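Local atomic coordinates of particle-associated lyase (PDB entry 4Y9V), a protein that probably degrades the capsular polysaccharide of Acinetobacter baumannii as a lyase, serving as the trimeric tailspike of bacteriophage AP22. Residues Val455-Thr458 with Gly459-Cys463; Cys463-Asp466 with Ala467-His470. All coordinates share one frame; numbering follows the deposited sequence.

Contact 1: residues Val455-Thr458 with Gly459-Cys463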
loop_
_atom_site.group_PDB
_atom_site.type_symbol
_atom_site.label_atom_id
_atom_site.label_comp_id
_atom_site.label_asym_id
_atom_site.label_seq_id
_atom_site.Cartn_x
_atom_site.Cartn_y
_atom_site.Cartn_z
ATOM N N VAL A 455 -7.265 -15.829 15.560
ATOM C CA VAL A 455 -7.941 -15.279 14.389
ATOM C C VAL A 455 -8.411 -13.887 14.740
ATOM O O VAL A 455 -8.952 -13.663 15.826
ATOM C CB VAL A 455 -9.150 -16.170 13.952
ATOM C CG1 VAL A 455 -9.903 -15.527 12.801
ATOM C CG2 VAL A 455 -8.680 -17.573 13.586
ATOM N N HIS A 456 -8.180 -12.931 13.832
ATOM C CA HIS A 456 -8.489 -11.512 14.063
ATOM C C HIS A 456 -9.152 -10.999 12.814
ATOM O O HIS A 456 -8.491 -10.874 11.770
ATOM C CB HIS A 456 -7.181 -10.788 14.408
ATOM C CG HIS A 456 -7.324 -9.373 14.891
ATOM N ND1 HIS A 456 -6.235 -8.743 15.434
ATOM C CD2 HIS A 456 -8.379 -8.549 14.985
ATOM C CE1 HIS A 456 -6.639 -7.541 15.807
ATOM N NE2 HIS A 456 -7.936 -7.367 15.549
ATOM N N ILE A 457 -10.457 -10.740 12.871
ATOM C CA ILE A 457 -11.262 -10.276 11.753
ATOM C C ILE A 457 -11.854 -8.916 12.147
ATOM O O ILE A 457 -12.528 -8.800 13.153
ATOM C CB ILE A 457 -12.385 -11.262 11.371
ATOM C CG1 ILE A 457 -11.868 -12.661 11.132
ATOM C CG2 ILE A 457 -13.135 -10.722 10.183
ATOM C CD1 ILE A 457 -12.928 -13.697 10.810
ATOM N N THR A 458 -11.505 -7.891 11.364
ATOM C CA THR A 458 -11.734 -6.527 11.794
ATOM C C THR A 458 -11.759 -5.597 10.583
ATOM O O THR A 458 -11.745 -6.046 9.429
ATOM C CB THR A 458 -10.641 -6.157 12.833
ATOM O OG1 THR A 458 -11.018 -4.952 13.499
ATOM C CG2 THR A 458 -9.258 -6.024 12.234
ATOM N N GLY A 459 -11.763 -4.287 10.844
ATOM C CA GLY A 459 -11.548 -3.339 9.772
ATOM C C GLY A 459 -12.720 -3.053 8.893
ATOM O O GLY A 459 -12.563 -2.506 7.803
ATOM N N GLY A 460 -13.938 -3.450 9.327
ATOM C CA GLY A 460 -15.114 -3.116 8.545
ATOM C C GLY A 460 -15.245 -3.922 7.276
ATOM O O GLY A 460 -15.871 -3.463 6.316
ATOM N N VAL A 461 -14.693 -5.123 7.261
ATOM C CA VAL A 461 -14.874 -6.030 6.144
ATOM C C VAL A 461 -16.363 -6.293 5.944
ATOM O O VAL A 461 -17.095 -6.569 6.910
ATOM C CB VAL A 461 -14.081 -7.327 6.351
ATOM C CG1 VAL A 461 -14.406 -8.055 7.660
ATOM C CG2 VAL A 461 -14.267 -8.273 5.150
ATOM N N SER A 462 -16.803 -6.223 4.697
ATOM C CA SER A 462 -18.195 -6.426 4.347
ATOM C C SER A 462 -18.372 -7.771 3.656
ATOM O O SER A 462 -17.455 -8.339 3.053
ATOM C CB SER A 462 -18.710 -5.328 3.439
ATOM O OG SER A 462 -18.055 -5.361 2.161
ATOM N N CYS A 463 -19.591 -8.299 3.737
ATOM C CA CYS A 463 -19.942 -9.557 3.118
ATOM C C CYS A 463 -21.380 -9.460 2.669
ATOM O O CYS A 463 -22.266 -9.176 3.493
ATOM C CB CYS A 463 -19.798 -10.690 4.163
ATOM S SG CYS A 463 -20.426 -12.296 3.629
#

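Contact 2: residues Cys463-Asp466 with Ala467-His470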
loop_
_atom_site.group_PDB
_atom_site.type_symbol
_atom_site.label_atom_id
_atom_site.label_comp_id
_atom_site.label_asym_id
_atom_site.label_seq_id
_atom_site.Cartn_x
_atom_site.Cartn_y
_atom_site.Cartn_z
ATOM N N CYS A 463 -19.591 -8.299 3.737
ATOM C CA CYS A 463 -19.942 -9.557 3.118
ATOM C C CYS A 463 -21.380 -9.460 2.669
ATOM O O CYS A 463 -22.266 -9.176 3.493
ATOM C CB CYS A 463 -19.798 -10.690 4.163
ATOM S SG CYS A 463 -20.426 -12.296 3.629
ATOM N N ASP A 464 -21.634 -9.706 1.373
ATOM C CA ASP A 464 -22.991 -9.603 0.806
ATOM C C ASP A 464 -23.674 -10.958 0.640
ATOM O O ASP A 464 -24.657 -11.071 -0.074
ATOM C CB ASP A 464 -23.083 -8.792 -0.454
ATOM C CG ASP A 464 -22.535 -9.490 -1.663
ATOM O OD1 ASP A 464 -21.792 -10.458 -1.474
ATOM O OD2 ASP A 464 -22.929 -9.088 -2.776
ATOM N N PHE A 465 -23.195 -11.974 1.358
ATOM C CA PHE A 465 -23.833 -13.294 1.276
ATOM C C PHE A 465 -25.267 -13.232 1.749
ATOM O O PHE A 465 -25.602 -12.576 2.744
ATOM C CB PHE A 465 -23.091 -14.289 2.140
ATOM C CG PHE A 465 -21.667 -14.671 1.714
ATOM C CD1 PHE A 465 -21.064 -14.150 0.580
ATOM C CD2 PHE A 465 -20.992 -15.572 2.480
ATOM C CE1 PHE A 465 -19.773 -14.559 0.248
ATOM C CE2 PHE A 465 -19.702 -15.990 2.150
ATOM C CZ PHE A 465 -19.104 -15.473 1.022
ATOM N N ASP A 466 -26.116 -14.020 1.102
ATOM C CA ASP A 466 -27.499 -14.182 1.603
ATOM C C ASP A 466 -27.556 -15.021 2.865
ATOM O O ASP A 466 -28.499 -14.882 3.664
ATOM C CB ASP A 466 -28.360 -14.742 0.471
ATOM C CG ASP A 466 -28.313 -13.823 -0.707
ATOM O OD1 ASP A 466 -28.689 -12.635 -0.562
ATOM O OD2 ASP A 466 -27.804 -14.227 -1.791
ATOM N N ALA A 467 -26.597 -15.921 3.047
ATOM C CA ALA A 467 -26.509 -16.764 4.234
ATOM C C ALA A 467 -25.039 -16.972 4.563
ATOM O O ALA A 467 -24.200 -17.036 3.651
ATOM C CB ALA A 467 -27.205 -18.098 4.010
ATOM N N LEU A 468 -24.736 -17.062 5.838
ATOM C CA LEU A 468 -23.378 -17.304 6.335
ATOM C C LEU A 468 -23.499 -18.014 7.649
ATOM O O LEU A 468 -24.209 -17.550 8.539
ATOM C CB LEU A 468 -22.648 -15.951 6.493
ATOM C CG LEU A 468 -21.218 -16.061 7.053
ATOM C CD1 LEU A 468 -20.283 -16.787 6.119
ATOM C CD2 LEU A 468 -20.672 -14.656 7.369
ATOM N N ARG A 469 -22.773 -19.135 7.823
ATOM C CA ARG A 469 -22.800 -19.826 9.096
ATOM C C ARG A 469 -21.883 -19.178 10.124
ATOM O O ARG A 469 -22.294 -19.019 11.284
ATOM C CB ARG A 469 -22.443 -21.314 8.943
ATOM C CG ARG A 469 -22.630 -22.110 10.192
ATOM C CD ARG A 469 -22.088 -23.577 10.119
ATOM N NE ARG A 469 -20.591 -23.632 10.473
ATOM C CZ ARG A 469 -20.116 -24.782 10.886
ATOM N NH1 ARG A 469 -20.515 -26.102 11.085
ATOM N NH2 ARG A 469 -18.792 -24.642 11.193
ATOM N N HIS A 470 -20.652 -18.844 9.753
ATOM C CA HIS A 470 -19.713 -18.295 10.730
ATOM C C HIS A 470 -18.692 -17.383 10.074
ATOM O O HIS A 470 -18.274 -17.599 8.935
ATOM C CB HIS A 470 -19.002 -19.372 11.542
ATOM C CG HIS A 470 -18.020 -20.229 10.792
ATOM N ND1 HIS A 470 -18.358 -21.454 10.286
ATOM C CD2 HIS A 470 -16.723 -19.984 10.491
ATOM C CE1 HIS A 470 -17.240 -21.913 9.690
ATOM N NE2 HIS A 470 -16.251 -21.063 9.789
#

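Contact 1: residues Val455-Thr458 with Gly459-Cys463
Ile457 and Val461 meet round a diglycine corner of a pectin lyase-like, right-handed parallel beta-helix, where strand 453-458 ends and the chain bends into strand 461-463. The contact is local, between side chains four residues apart, and its main component is apolar. One methyl of each residue does the touching: CG2 of Ile457 lies 3.9 Å from CG1 of Val461, and the two side chains cross at a slant. Val461 has chi1 at 56°, which sets CG1 between its own backbone N and carbonyl carbon and brings this branch, rather than CG2, back toward the preceding strand. The same methyl, CG1 of Val461, also packs 3.8 Å from Thr458 O. Both residues touch Val494 and Trp471 as well, and Val461 reaches Leu421 and Ile426, so residues of the adjacent coils, and Trp471 further along the same coil, surround the pair.

The backbone supplies the bend itself. Gly459 and Gly460 have phi of 79° and 73°, two successive residues in the left-handed helical region, and the chain folds closely enough to bring Thr458 C within 3.3 Å of Gly460 N. Thr458 O and Gly460 N are 3.4 Å apart, but the angle is too poor for a hydrogen bond. A bound sodium ion lies close to Gly459.

Polar and intersubunit contacts flank this core. Gly460 O receives a weak hydrogen bond from Lys420 of a second subunit, placing the turn at the trimer interface. Within the chain, the end of strand 453-458 is tied to strand 486-496 of the next coil by a side-chain hydrogen bond between Thr458 OG1 and Asp492 OD1.

Contact 2: residues Cys463-Asp466 with Ala467-His470
A chi1 of -67° sets CG of Phe465 beside its backbone N, opposite the carbonyl carbon, and a chi1 of 178° carries CG of Leu468 away from its own N; from these positions the two side chains converge within the loop that joins strands 461-463 and 470-476 of the parallel beta-helix. CD1 of Leu468 comes to the edge of the phenyl ring, near its plane, 3.9 Å from Phe465 CD2. The other branch of Leu468 turns to the sulfur of Cys463, with CD2 and Cys463 SG 4.4 Å apart.

That sulfur has two further roles within 463-466. It lies 3.3 Å above one face of the Phe465 ring, displaced toward the rim, and it accepts a nearly straight hydrogen bond from the backbone of the same residue, Phe465 N to Cys463 SG at 3.6 Å with an angle of 162° at the hydrogen. The bond ties the backbone of Phe465 back to the strand end, while the sulfur packs over the ring. Ile436 packs against both Phe465 and Leu468, extending the apolar cluster to strand 435-441.

The more open part of the loop is tied down by Lys498, which forms a salt bridge with Asp466 and a hydrogen bond with Asp464 O. Between the two apolar residues the chain passes close to the methylene that carries the ring: Ala467 O is 3.3 Å from Phe465 CB.

Overall arrangement
The two contacts follow one another along a single coil of the beta-helix and share Cys463. Strand 453-458 leads through contact 1 into strand 461-463, and contact 2 then carries the chain across the loop to strand 470-476. Their centres are 13 Å apart, and they lie about 18 and 25 Å from the centre of the chain, on the same side. Strand 486-496 borders both. The two contacts differ in their surroundings: contact 1 lies at the trimer interface, reached by other subunits, whereas contact 2 is a turn packed within one subunit's beta-helix. None of the residues lining the capsular glycan pocket belongs to either contact.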